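PDB 3VA7: KLLA0E08119p from Kluyveromyces lactis, which probably catalyses the ATP-dependent, biotin-mediated carboxylation of urea to urea-1-carboxylate, this chain being the urea carboxylase portion of a longer, two-enzyme protein. Local coordinates for residues V693-N698 with T1175-K1180; I683-N688 with K708-R713; G716-L721 with N725-V730; P599-S604 with G611-Y616. One frame throughout, in Å; residues are numbered along the deposited sequence.

From the N terminus, contact 4 comes first, closing a short loop (599-604 with 611-616) between strands 587-592 and 626-628. Contact 2 opens next on helix 680-688, and contact 1 opens on strand 691-698 before contact 2 closes at 708-713, so these two cross. Contact 3 follows at once, joining 716-721 to 725-730 across three residues; it touches contact 2 through a probable hydrogen bond from Arg713 NH2 to Asn725 O, 3.0 Å. Contact 1 closes last, at 1175-1180, and thus spans contact 3. Contacts 2, 3 and 4 lie in the carboxyltransferase A/B region, whereas contact 1 ties that region to the biotin-carrying domain.

Contact 1 of 4, residues V693-N698 with T1175-K1180; sequences VHYNSN and TGRFWK
The ring of Tyr695 lies against bare backbone: Gly1176 C and Arg1177 N sit over one face, both offset toward the rim, and no direct hydrogen bond joins the two segments. Gly1176 brings no side chain, and its CA approaches Tyr695 CD1 to 3.8 Å. With CG of Tyr695 set between its own backbone N and carbonyl carbon (chi1 69°), the ring leans toward strand 1176-1181, while His694 CE1 lies over the opposite face. Farther out, the tyrosine meets the aliphatic part of Arg1177: Tyr695 OH is 3.5 Å from CB and, equally, 3.5 Å from CD of Arg1177. The arginine chain runs on, extended to NE, and its NH1 binds Glu948 O. At the root of the ring, Tyr695 CB touches Thr1175 O at 3.5 Å and Thr1175 CG2 at 4.2 Å.

One water links the backbones, donating to Thr1175 O at 2.8 Å and, at a longer 3.3 Å, to Tyr695 O. The corner that presents Tyr695 is an inverse gamma turn centred on Asn696, whose N donates to His694 ND1 in the plane of the imidazole (2.8 Å).

Strand 1176-1181 belongs to the biotin-carrying domain, docked here on the carboxyltransferase. Beside it Tyr695 pairs through its backbone with Met1201, and Asn696 OD1 accepts from the N of Lys1202, the lysine at the biotin pocket. Between these two segments themselves the joint is ring-to-backbone packing and a bridging water, without ion pairs, consistent with docking that can be undone when the carrier leaves for the biotin carboxylase site.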
loop_
_atom_site.group_PDB
_atom_site.type_symbol
_atom_site.label_atom_id
_atom_site.label_comp_id
_atom_site.label_asym_id
_atom_site.label_seq_id
_atom_site.Cartn_x
_atom_site.Cartn_y
_atom_site.Cartn_z
ATOM N N VAL A 693 -1.527 2.773 30.900
ATOM C CA VAL A 693 -1.714 2.589 29.478
ATOM C C VAL A 693 -3.202 2.454 29.056
ATOM O O VAL A 693 -3.934 1.569 29.554
ATOM C CB VAL A 693 -0.977 1.325 29.021
ATOM C CG1 VAL A 693 -1.143 1.112 27.486
ATOM C CG2 VAL A 693 0.458 1.412 29.397
ATOM N N HIS A 694 -3.616 3.290 28.102
ATOM C CA HIS A 694 -5.026 3.504 27.685
ATOM C C HIS A 694 -5.428 2.551 26.551
ATOM O O HIS A 694 -4.585 2.139 25.729
ATOM C CB HIS A 694 -5.102 4.962 27.232
ATOM C CG HIS A 694 -6.448 5.433 26.754
ATOM N ND1 HIS A 694 -7.078 4.913 25.640
ATOM C CD2 HIS A 694 -7.233 6.453 27.189
ATOM C CE1 HIS A 694 -8.205 5.578 25.431
ATOM N NE2 HIS A 694 -8.313 6.522 26.350
ATOM N N TYR A 695 -6.706 2.191 26.489
ATOM C CA TYR A 695 -7.164 1.176 25.512
ATOM C C TYR A 695 -6.848 1.567 24.035
ATOM O O TYR A 695 -6.592 0.691 23.198
ATOM C CB TYR A 695 -8.674 0.835 25.697
ATOM C CG TYR A 695 -9.574 1.970 25.305
ATOM C CD1 TYR A 695 -9.987 2.146 23.973
ATOM C CD2 TYR A 695 -9.949 2.912 26.240
ATOM C CE1 TYR A 695 -10.788 3.249 23.620
ATOM C CE2 TYR A 695 -10.748 3.988 25.916
ATOM C CZ TYR A 695 -11.180 4.161 24.612
ATOM O OH TYR A 695 -11.992 5.249 24.329
ATOM N N ASN A 696 -6.907 2.873 23.735
ATOM C CA ASN A 696 -6.496 3.393 22.457
ATOM C C ASN A 696 -4.961 3.498 22.278
ATOM O O ASN A 696 -4.400 4.609 22.251
ATOM C CB ASN A 696 -7.186 4.746 22.199
ATOM C CG ASN A 696 -8.572 4.577 21.530
ATOM O OD1 ASN A 696 -8.871 3.509 20.941
ATOM N ND2 ASN A 696 -9.423 5.619 21.627
ATOM N N SER A 697 -4.289 2.359 22.126
ATOM C CA SER A 697 -2.856 2.371 21.892
ATOM C C SER A 697 -2.575 1.450 20.748
ATOM O O SER A 697 -3.227 0.440 20.646
ATOM C CB SER A 697 -2.097 1.870 23.115
ATOM O OG SER A 697 -2.166 2.785 24.180
ATOM N N ASN A 698 -1.635 1.789 19.877
ATOM C CA ASN A 698 -1.252 0.895 18.770
ATOM C C ASN A 698 0.079 1.373 18.202
ATOM O O ASN A 698 0.744 2.202 18.832
ATOM C CB ASN A 698 -2.309 0.734 17.663
ATOM C CG ASN A 698 -2.611 2.028 16.922
ATOM O OD1 ASN A 698 -2.178 3.115 17.294
ATOM N ND2 ASN A 698 -3.383 1.915 15.863
ATOM N N THR A 1175 -9.836 -4.961 25.306
ATOM C CA THR A 1175 -10.308 -3.871 26.131
ATOM C C THR A 1175 -10.572 -2.643 25.237
ATOM O O THR A 1175 -9.728 -2.292 24.402
ATOM C CB THR A 1175 -9.292 -3.528 27.272
ATOM O OG1 THR A 1175 -9.108 -4.686 28.095
ATOM C CG2 THR A 1175 -9.780 -2.354 28.122
ATOM N N GLY A 1176 -11.722 -1.999 25.431
ATOM C CA GLY A 1176 -12.124 -0.874 24.631
ATOM C C GLY A 1176 -13.322 -0.229 25.262
ATOM O O GLY A 1176 -13.806 -0.718 26.284
ATOM N N ARG A 1177 -13.751 0.897 24.687
ATOM C CA ARG A 1177 -14.905 1.649 25.140
ATOM C C ARG A 1177 -16.043 1.394 24.181
ATOM O O ARG A 1177 -15.840 1.478 22.951
ATOM C CB ARG A 1177 -14.609 3.141 25.117
ATOM C CG ARG A 1177 -15.704 4.091 25.714
ATOM C CD ARG A 1177 -15.156 5.516 25.722
ATOM N NE ARG A 1177 -16.148 6.602 25.665
ATOM C CZ ARG A 1177 -17.122 6.732 24.753
ATOM N NH1 ARG A 1177 -17.340 5.805 23.769
ATOM N NH2 ARG A 1177 -17.916 7.811 24.848
ATOM N N PHE A 1178 -17.243 1.126 24.730
ATOM C CA PHE A 1178 -18.399 0.710 23.922
ATOM C C PHE A 1178 -18.864 1.840 23.069
ATOM O O PHE A 1178 -19.178 2.930 23.549
ATOM C CB PHE A 1178 -19.521 0.206 24.830
ATOM C CG PHE A 1178 -20.739 -0.325 24.098
ATOM C CD1 PHE A 1178 -20.964 -1.698 24.008
ATOM C CD2 PHE A 1178 -21.686 0.559 23.529
ATOM C CE1 PHE A 1178 -22.111 -2.197 23.367
ATOM C CE2 PHE A 1178 -22.808 0.073 22.880
ATOM C CZ PHE A 1178 -23.029 -1.316 22.823
ATOM N N TRP A 1179 -18.922 1.562 21.783
ATOM C CA TRP A 1179 -19.240 2.573 20.795
ATOM C C TRP A 1179 -20.741 2.632 20.559
ATOM O O TRP A 1179 -21.385 3.645 20.887
ATOM C CB TRP A 1179 -18.505 2.240 19.509
ATOM C CG TRP A 1179 -18.609 3.277 18.398
ATOM C CD1 TRP A 1179 -19.566 4.243 18.248
ATOM C CD2 TRP A 1179 -17.731 3.398 17.264
ATOM N NE1 TRP A 1179 -19.310 4.981 17.114
ATOM C CE2 TRP A 1179 -18.206 4.473 16.480
ATOM C CE3 TRP A 1179 -16.584 2.708 16.847
ATOM C CZ2 TRP A 1179 -17.585 4.880 15.295
ATOM C CZ3 TRP A 1179 -15.945 3.134 15.661
ATOM C CH2 TRP A 1179 -16.468 4.210 14.896
ATOM N N LYS A 1180 -21.288 1.544 20.010
ATOM C CA LYS A 1180 -22.686 1.482 19.568
ATOM C C LYS A 1180 -23.082 0.017 19.252
ATOM O O LYS A 1180 -22.200 -0.814 18.914
ATOM C CB LYS A 1180 -22.919 2.382 18.337
ATOM C CG LYS A 1180 -22.188 1.909 17.080
ATOM C CD LYS A 1180 -22.536 2.719 15.875
ATOM C CE LYS A 1180 -21.370 2.721 14.917
ATOM N NZ LYS A 1180 -21.528 3.842 14.000
HETATM O O HOH W 1 -6.985 -2.515 23.751
#

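Contact 2 of 4, residues I683-N688 with K708-R713; sequences IEQFFN and KPKWAR
Gln685 and Lys710 alone carry this surface contact, which sets the last turns of helix 680-688 against the irregular loop between strands 701-705 and 725-730 of the carboxyltransferase A/B region. The two side chains cross at about a right angle, and Lys710 NZ stops 4.1 Å from Gln685 CD, beside the amide. Gln685 reaches out extended beyond CG. Lys710 gets there by bending: its outer torsions (chi3 138°, chi4 85°) turn the ammonium toward the helix although the CB itself does not point that way. On the way its chain also rests on Glu681 and Tyr682 of the same helix. Were Lys710 cut back to an alanine, the Gln685 amide would probably lose its neighbour from the loop and turn more freely, and Glu681 and Tyr682 would be stripped of the aliphatic chain laid against them.

The loop is held at this distance by backbone bonds of Lys710 to Lys679 and of Ala712 to Leu677, just ahead of the helix, while on the inner side Trp711 NE1 is anchored to Asp741 OD1 by a hydrogen bond and Phe686 fixes the helix by packing on Trp691 and Phe781. Pro709 braces the tryptophan from within the loop, its CB 3.4 Å above the plane of the Trp711 ring and displaced toward the rim.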
loop_
_atom_site.group_PDB
_atom_site.type_symbol
_atom_site.label_atom_id
_atom_site.label_comp_id
_atom_site.label_asym_id
_atom_site.label_seq_id
_atom_site.Cartn_x
_atom_site.Cartn_y
_atom_site.Cartn_z
ATOM N N ILE A 683 6.029 19.239 35.897
ATOM C CA ILE A 683 7.253 18.492 35.543
ATOM C C ILE A 683 7.682 17.461 36.613
ATOM O O ILE A 683 8.013 16.297 36.295
ATOM C CB ILE A 683 8.439 19.431 35.259
ATOM C CG1 ILE A 683 8.026 20.526 34.254
ATOM C CG2 ILE A 683 9.630 18.610 34.811
ATOM C CD1 ILE A 683 9.177 21.519 33.834
ATOM N N GLU A 684 7.683 17.885 37.875
ATOM C CA GLU A 684 7.879 16.949 38.980
ATOM C C GLU A 684 6.839 15.848 38.930
ATOM O O GLU A 684 7.217 14.669 38.866
ATOM C CB GLU A 684 7.806 17.618 40.356
ATOM C CG GLU A 684 8.344 19.035 40.419
ATOM C CD GLU A 684 8.486 19.517 41.865
ATOM O OE1 GLU A 684 8.220 18.684 42.780
ATOM O OE2 GLU A 684 8.873 20.709 42.076
ATOM N N GLN A 685 5.546 16.208 38.947
ATOM C CA GLN A 685 4.513 15.168 38.971
ATOM C C GLN A 685 4.681 14.244 37.792
ATOM O O GLN A 685 4.419 13.052 37.939
ATOM C CB GLN A 685 3.098 15.695 38.842
ATOM C CG GLN A 685 2.691 16.865 39.677
ATOM C CD GLN A 685 1.219 17.136 39.477
ATOM O OE1 GLN A 685 0.420 16.184 39.356
ATOM N NE2 GLN A 685 0.841 18.415 39.439
ATOM N N PHE A 686 5.114 14.785 36.640
ATOM C CA PHE A 686 5.266 13.998 35.417
ATOM C C PHE A 686 6.146 12.802 35.652
ATOM O O PHE A 686 5.834 11.717 35.163
ATOM C CB PHE A 686 5.792 14.846 34.241
ATOM C CG PHE A 686 6.045 14.060 32.962
ATOM C CD1 PHE A 686 5.014 13.845 32.034
ATOM C CD2 PHE A 686 7.299 13.527 32.688
ATOM C CE1 PHE A 686 5.214 13.127 30.820
ATOM C CE2 PHE A 686 7.529 12.795 31.510
ATOM C CZ PHE A 686 6.477 12.617 30.554
ATOM N N PHE A 687 7.250 13.028 36.384
ATOM C CA PHE A 687 8.274 12.001 36.668
ATOM C C PHE A 687 8.027 11.269 38.000
ATOM O O PHE A 687 8.496 10.134 38.180
ATOM C CB PHE A 687 9.665 12.608 36.684
ATOM C CG PHE A 687 10.164 13.101 35.333
ATOM C CD1 PHE A 687 10.868 12.257 34.474
ATOM C CD2 PHE A 687 10.018 14.437 34.961
ATOM C CE1 PHE A 687 11.394 12.720 33.238
ATOM C CE2 PHE A 687 10.521 14.916 33.720
ATOM C CZ PHE A 687 11.208 14.060 32.855
ATOM N N ASN A 688 7.295 11.912 38.926
ATOM C CA ASN A 688 6.950 11.288 40.199
ATOM C C ASN A 688 5.810 10.278 40.069
ATOM O O ASN A 688 5.944 9.164 40.574
ATOM C CB ASN A 688 6.616 12.314 41.286
ATOM C CG ASN A 688 7.824 13.187 41.709
ATOM O OD1 ASN A 688 8.998 12.940 41.336
ATOM N ND2 ASN A 688 7.526 14.234 42.503
ATOM N N LYS A 708 -3.109 15.514 35.118
ATOM C CA LYS A 708 -3.423 16.502 34.107
ATOM C C LYS A 708 -2.435 17.626 34.177
ATOM O O LYS A 708 -2.007 17.951 35.230
ATOM C CB LYS A 708 -4.864 17.003 34.297
ATOM C CG LYS A 708 -5.917 15.881 34.198
ATOM C CD LYS A 708 -5.786 14.988 32.909
ATOM C CE LYS A 708 -6.601 13.685 33.005
ATOM N NZ LYS A 708 -8.037 13.904 33.476
ATOM N N PRO A 709 -2.058 18.232 33.048
ATOM C CA PRO A 709 -0.989 19.279 33.078
ATOM C C PRO A 709 -1.359 20.626 33.659
ATOM O O PRO A 709 -2.523 21.043 33.604
ATOM C CB PRO A 709 -0.609 19.475 31.594
ATOM C CG PRO A 709 -1.163 18.275 30.887
ATOM C CD PRO A 709 -2.388 17.825 31.673
ATOM N N LYS A 710 -0.359 21.309 34.195
ATOM C CA LYS A 710 -0.556 22.672 34.587
ATOM C C LYS A 710 0.323 23.471 33.669
ATOM O O LYS A 710 1.540 23.279 33.613
ATOM C CB LYS A 710 -0.210 22.900 36.071
ATOM C CG LYS A 710 -0.671 21.811 37.032
ATOM C CD LYS A 710 -0.131 22.068 38.410
ATOM C CE LYS A 710 -1.187 21.791 39.467
ATOM N NZ LYS A 710 -1.233 20.383 39.826
ATOM N N TRP A 711 -0.317 24.334 32.910
ATOM C CA TRP A 711 0.331 25.046 31.845
ATOM C C TRP A 711 0.925 26.398 32.274
ATOM O O TRP A 711 0.390 27.095 33.117
ATOM C CB TRP A 711 -0.654 25.222 30.694
ATOM C CG TRP A 711 -1.161 23.926 30.166
ATOM C CD1 TRP A 711 -2.424 23.408 30.321
ATOM C CD2 TRP A 711 -0.427 22.952 29.413
ATOM N NE1 TRP A 711 -2.529 22.192 29.688
ATOM C CE2 TRP A 711 -1.323 21.889 29.115
ATOM C CE3 TRP A 711 0.885 22.890 28.917
ATOM C CZ2 TRP A 711 -0.943 20.774 28.356
ATOM C CZ3 TRP A 711 1.266 21.760 28.156
ATOM C CH2 TRP A 711 0.357 20.717 27.902
ATOM N N ALA A 712 2.046 26.759 31.674
ATOM C CA ALA A 712 2.734 27.982 32.014
ATOM C C ALA A 712 2.144 29.091 31.226
ATOM O O ALA A 712 2.350 30.223 31.557
ATOM C CB ALA A 712 4.257 27.866 31.733
ATOM N N ARG A 713 1.459 28.779 30.142
ATOM C CA ARG A 713 0.864 29.808 29.298
ATOM C C ARG A 713 -0.640 29.640 29.431
ATOM O O ARG A 713 -1.119 28.571 29.854
ATOM C CB ARG A 713 1.301 29.675 27.825
ATOM C CG ARG A 713 2.789 29.677 27.549
ATOM C CD ARG A 713 3.040 29.524 26.058
ATOM N NE ARG A 713 2.554 28.237 25.568
ATOM C CZ ARG A 713 2.527 27.833 24.292
ATOM N NH1 ARG A 713 2.970 28.600 23.323
ATOM N NH2 ARG A 713 2.034 26.638 23.974
#

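Contact 3 of 4, residues G716-L721 with N725-V730; sequences GGEAGL and NAHDYV
Ala719 and His727 meet in a nearly ideal CH-pi contact: the methyl carbon CB of Ala719 stands 3.7 Å from the centroid of the His727 imidazole, only 6° off the ring normal. The same methyl also packs on the backbone leading into the histidine, 3.4 Å from His727 N. The imidazole is brought against it because CG of His727 lies anti to its carbonyl carbon (chi1 -69°). Near the ring plane, Glu718 OE1 approaches the edge at 3.5 Å from His727 CE1, its carboxylate turned 65° from the ring. A hydrogen bond between His727 ND1 and Tyr1031 OH fixes the rotation of the ring, and Glu718 OE1 accepts one from Phe857 N.

The arrangement is a loop with a single 3-10 turn at 718-719 that doubles back on strand 725-730 in the carboxyltransferase A/B region. That strand lines up beside the biotin pocket, with Ala726 and Tyr729 bonded through their backbones to the pocket residues Gly755 and Gly754.

Asn725 fills the other end of the contact. Its CB packs 3.7 Å from both Ala719 O and Gly720 O, and CG comes within 4.1 Å of Gly720 CA. A side chain on Gly720 would run into this amide and, at these backbone angles, into the preceding carbonyl as well. Lys1012 NZ bonds to Ala719 O from one segment and forms a salt bridge with Asp728 OD2 from the other.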
loop_
_atom_site.group_PDB
_atom_site.type_symbol
_atom_site.label_atom_id
_atom_site.label_comp_id
_atom_site.label_asym_id
_atom_site.label_seq_id
_atom_site.Cartn_x
_atom_site.Cartn_y
_atom_site.Cartn_z
ATOM N N GLY A 716 -1.998 28.947 23.448
ATOM C CA GLY A 716 -0.904 28.843 22.478
ATOM C C GLY A 716 -0.890 29.874 21.351
ATOM O O GLY A 716 -0.190 29.666 20.348
ATOM N N GLY A 717 -1.641 30.980 21.490
ATOM C CA GLY A 717 -1.657 32.022 20.471
ATOM C C GLY A 717 -2.087 31.487 19.131
ATOM O O GLY A 717 -2.840 30.536 19.063
ATOM N N GLU A 718 -1.600 32.099 18.056
ATOM C CA GLU A 718 -1.859 31.663 16.656
ATOM C C GLU A 718 -1.722 30.169 16.322
ATOM O O GLU A 718 -2.335 29.693 15.379
ATOM C CB GLU A 718 -1.097 32.532 15.607
ATOM C CG GLU A 718 0.015 33.492 16.144
ATOM C CD GLU A 718 0.943 34.196 15.042
ATOM O OE1 GLU A 718 2.066 33.684 14.720
ATOM O OE2 GLU A 718 0.551 35.299 14.532
ATOM N N ALA A 719 -0.923 29.412 17.042
ATOM C CA ALA A 719 -0.814 27.983 16.719
ATOM C C ALA A 719 -1.977 27.119 17.318
ATOM O O ALA A 719 -2.018 25.893 17.158
ATOM C CB ALA A 719 0.536 27.445 17.149
ATOM N N GLY A 720 -2.919 27.776 17.997
ATOM C CA GLY A 720 -4.055 27.112 18.608
ATOM C C GLY A 720 -4.202 27.628 20.030
ATOM O O GLY A 720 -3.218 27.993 20.677
ATOM N N LEU A 721 -5.427 27.633 20.531
ATOM C CA LEU A 721 -5.701 28.194 21.824
ATOM C C LEU A 721 -5.242 27.313 22.962
ATOM O O LEU A 721 -4.754 27.810 23.962
ATOM C CB LEU A 721 -7.162 28.563 21.937
ATOM C CG LEU A 721 -7.351 29.863 21.166
ATOM C CD1 LEU A 721 -8.797 30.201 20.975
ATOM C CD2 LEU A 721 -6.658 30.985 21.912
ATOM N N ASN A 725 -0.722 23.519 22.489
ATOM C CA ASN A 725 -0.620 23.760 21.051
ATOM C C ASN A 725 0.644 24.567 20.745
ATOM O O ASN A 725 0.942 25.541 21.429
ATOM C CB ASN A 725 -1.863 24.527 20.559
ATOM C CG ASN A 725 -3.144 23.698 20.590
ATOM O OD1 ASN A 725 -3.258 22.663 21.280
ATOM N ND2 ASN A 725 -4.133 24.159 19.842
ATOM N N ALA A 726 1.333 24.195 19.667
ATOM C CA ALA A 726 2.670 24.661 19.372
ATOM C C ALA A 726 2.741 24.890 17.899
ATOM O O ALA A 726 2.073 24.188 17.127
ATOM C CB ALA A 726 3.697 23.582 19.776
ATOM N N HIS A 727 3.545 25.875 17.489
ATOM C CA HIS A 727 3.815 26.014 16.068
ATOM C C HIS A 727 4.444 24.694 15.587
ATOM O O HIS A 727 5.493 24.250 16.053
ATOM C CB HIS A 727 4.690 27.228 15.778
ATOM C CG HIS A 727 4.001 28.537 16.017
ATOM N ND1 HIS A 727 3.284 29.199 15.036
ATOM C CD2 HIS A 727 3.913 29.306 17.132
ATOM C CE1 HIS A 727 2.819 30.329 15.533
ATOM N NE2 HIS A 727 3.172 30.411 16.803
ATOM N N ASP A 728 3.751 24.050 14.678
ATOM C CA ASP A 728 4.090 22.688 14.254
ATOM C C ASP A 728 5.584 22.559 13.950
ATOM O O ASP A 728 6.174 23.456 13.301
ATOM C CB ASP A 728 3.177 22.249 13.083
ATOM C CG ASP A 728 1.674 22.374 13.425
ATOM O OD1 ASP A 728 0.914 21.439 13.094
ATOM O OD2 ASP A 728 1.261 23.395 14.066
ATOM N N TYR A 729 6.173 21.472 14.488
ATOM C CA TYR A 729 7.620 21.199 14.515
ATOM C C TYR A 729 7.667 19.702 14.495
ATOM O O TYR A 729 6.644 19.067 14.756
ATOM C CB TYR A 729 8.313 21.762 15.802
ATOM C CG TYR A 729 7.835 21.064 17.049
ATOM C CD1 TYR A 729 6.720 21.503 17.714
ATOM C CD2 TYR A 729 8.471 19.922 17.513
ATOM C CE1 TYR A 729 6.248 20.851 18.850
ATOM C CE2 TYR A 729 8.040 19.267 18.643
ATOM C CZ TYR A 729 6.900 19.714 19.312
ATOM O OH TYR A 729 6.419 19.028 20.431
ATOM N N VAL A 730 8.823 19.127 14.200
ATOM C CA VAL A 730 8.916 17.682 13.935
ATOM C C VAL A 730 9.290 16.977 15.203
ATOM O O VAL A 730 10.100 17.471 16.004
ATOM C CB VAL A 730 9.865 17.332 12.826
ATOM C CG1 VAL A 730 9.796 15.834 12.516
ATOM C CG2 VAL A 730 9.513 18.168 11.557
#

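Contact 4 of 4, residues P599-S604 with G611-Y616; sequences PEYLGS and GNMGGY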
loop_
_atom_site.group_PDB
_atom_site.type_symbol
_atom_site.label_atom_id
_atom_site.label_comp_id
_atom_site.label_asym_id
_atom_site.label_seq_id
_atom_site.Cartn_x
_atom_site.Cartn_y
_atom_site.Cartn_z
ATOM N N PRO A 599 8.563 -7.716 -1.632
ATOM C CA PRO A 599 9.295 -6.584 -2.272
ATOM C C PRO A 599 9.560 -5.394 -1.327
ATOM O O PRO A 599 8.765 -5.158 -0.412
ATOM C CB PRO A 599 8.379 -6.185 -3.438
ATOM C CG PRO A 599 6.964 -6.720 -3.036
ATOM C CD PRO A 599 7.221 -7.961 -2.217
ATOM N N GLU A 600 10.671 -4.681 -1.528
ATOM C CA GLU A 600 10.901 -3.449 -0.805
ATOM C C GLU A 600 9.988 -2.327 -1.309
ATOM O O GLU A 600 9.567 -2.316 -2.478
ATOM C CB GLU A 600 12.330 -2.948 -0.982
ATOM C CG GLU A 600 13.449 -3.939 -0.632
ATOM C CD GLU A 600 14.829 -3.296 -0.767
ATOM O OE1 GLU A 600 15.235 -3.000 -1.906
ATOM O OE2 GLU A 600 15.509 -3.061 0.256
ATOM N N TYR A 601 9.692 -1.368 -0.427
ATOM C CA TYR A 601 9.104 -0.110 -0.819
ATOM C C TYR A 601 9.887 0.943 -0.036
ATOM O O TYR A 601 10.044 0.859 1.206
ATOM C CB TYR A 601 7.589 -0.070 -0.496
ATOM C CG TYR A 601 6.910 1.264 -0.824
ATOM C CD1 TYR A 601 6.608 1.608 -2.131
ATOM C CD2 TYR A 601 6.580 2.184 0.193
ATOM C CE1 TYR A 601 6.022 2.834 -2.429
ATOM C CE2 TYR A 601 5.982 3.424 -0.095
ATOM C CZ TYR A 601 5.713 3.735 -1.409
ATOM O OH TYR A 601 5.125 4.926 -1.723
ATOM N N LEU A 602 10.379 1.941 -0.761
ATOM C CA LEU A 602 11.207 2.984 -0.153
ATOM C C LEU A 602 12.351 2.473 0.764
ATOM O O LEU A 602 12.637 3.044 1.817
ATOM C CB LEU A 602 10.333 4.000 0.579
ATOM C CG LEU A 602 9.555 4.962 -0.314
ATOM C CD1 LEU A 602 8.674 5.775 0.577
ATOM C CD2 LEU A 602 10.469 5.888 -1.209
ATOM N N GLY A 603 13.010 1.406 0.338
ATOM C CA GLY A 603 14.215 0.942 0.987
ATOM C C GLY A 603 14.027 -0.196 1.980
ATOM O O GLY A 603 15.006 -0.754 2.489
ATOM N N SER A 604 12.780 -0.549 2.263
ATOM C CA SER A 604 12.470 -1.437 3.385
ATOM C C SER A 604 11.295 -2.329 3.071
ATOM O O SER A 604 10.347 -1.942 2.364
ATOM C CB SER A 604 12.111 -0.635 4.626
ATOM O OG SER A 604 11.522 -1.498 5.570
ATOM N N GLY A 611 -0.705 3.157 5.597
ATOM C CA GLY A 611 -0.398 3.627 4.246
ATOM C C GLY A 611 -0.440 2.529 3.166
ATOM O O GLY A 611 -0.044 2.765 2.016
ATOM N N ASN A 612 -0.928 1.338 3.517
ATOM C CA ASN A 612 -0.954 0.189 2.595
ATOM C C ASN A 612 0.365 0.021 1.884
ATOM O O ASN A 612 0.408 -0.202 0.682
ATOM C CB ASN A 612 -2.129 0.258 1.619
ATOM C CG ASN A 612 -3.474 0.206 2.348
ATOM O OD1 ASN A 612 -3.921 -0.861 2.758
ATOM N ND2 ASN A 612 -4.104 1.362 2.543
ATOM N N MET A 613 1.436 0.109 2.663
ATOM C CA MET A 613 2.773 0.198 2.161
ATOM C C MET A 613 3.648 -0.939 2.698
ATOM O O MET A 613 3.712 -1.159 3.900
ATOM C CB MET A 613 3.388 1.498 2.678
ATOM C CG MET A 613 3.216 2.663 1.814
ATOM S SD MET A 613 3.427 4.198 2.742
ATOM C CE MET A 613 5.221 4.212 3.085
ATOM N N GLY A 614 4.376 -1.617 1.828
ATOM C CA GLY A 614 5.415 -2.509 2.307
ATOM C C GLY A 614 4.817 -3.792 2.808
ATOM O O GLY A 614 3.632 -4.048 2.611
ATOM N N GLY A 615 5.652 -4.614 3.436
ATOM C CA GLY A 615 5.220 -5.916 3.980
ATOM C C GLY A 615 4.602 -6.854 2.966
ATOM O O GLY A 615 4.979 -6.868 1.802
ATOM N N TYR A 616 3.685 -7.684 3.438
ATOM C CA TYR A 616 2.852 -8.509 2.571
ATOM C C TYR A 616 1.686 -7.660 2.027
ATOM O O TYR A 616 0.629 -7.460 2.656
ATOM C CB TYR A 616 2.356 -9.769 3.275
ATOM C CG TYR A 616 1.662 -10.677 2.308
ATOM C CD1 TYR A 616 2.396 -11.495 1.420
ATOM C CD2 TYR A 616 0.266 -10.690 2.228
ATOM C CE1 TYR A 616 1.741 -12.302 0.501
ATOM C CE2 TYR A 616 -0.394 -11.485 1.321
ATOM C CZ TYR A 616 0.339 -12.292 0.461
ATOM O OH TYR A 616 -0.364 -13.077 -0.439
HETATM O O HOH W 2 6.111 -5.120 -0.014
#
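Tyr601 opens a type I' beta turn that ends at Ser604, closed by paired backbone bonds (Tyr601 N to Ser604 O 2.9 Å, Ser604 N to Tyr601 O 3.3 Å), and its CA lies nearest that of Gly614 in the facing segment. With CG anti to the backbone N (chi1 177°), its ring reaches across to Met613. The methionine meets it at the rim: CE lies near the ring plane, 3.4 Å from Tyr601 CE2, and Met613 CG touches the same carbon at 3.4 Å. A bend at chi3 (71°) folds the methyl back toward the ring. SD stays 5.1 Å from the centroid of the Tyr601 ring and 64° off its normal, an oblique Met-aromatic contact. Leu602 CG, 3.9 Å above the plane, covers part of one ring face. Trimming Met613 to an alanine would probably open a gap along the CD2-CE2 edge of the tyrosine and cost the ring its sulfur neighbour.

A water joins the backbones, donating to Pro599 O at 2.7 Å and to Gly615 O at 2.8 Å. Lys1056 ties the same two segments together from beyond them, its O bonded by Tyr601 OH and its NZ donating to Asn612 O; Trp1054 and Pro1067 also pack on Tyr601. Both segments belong to the loop of the carboxyltransferase A/B region that leads from strand 587-592, central in a five-stranded antiparallel sheet, to strand 626-628 at the edge of a six-stranded one.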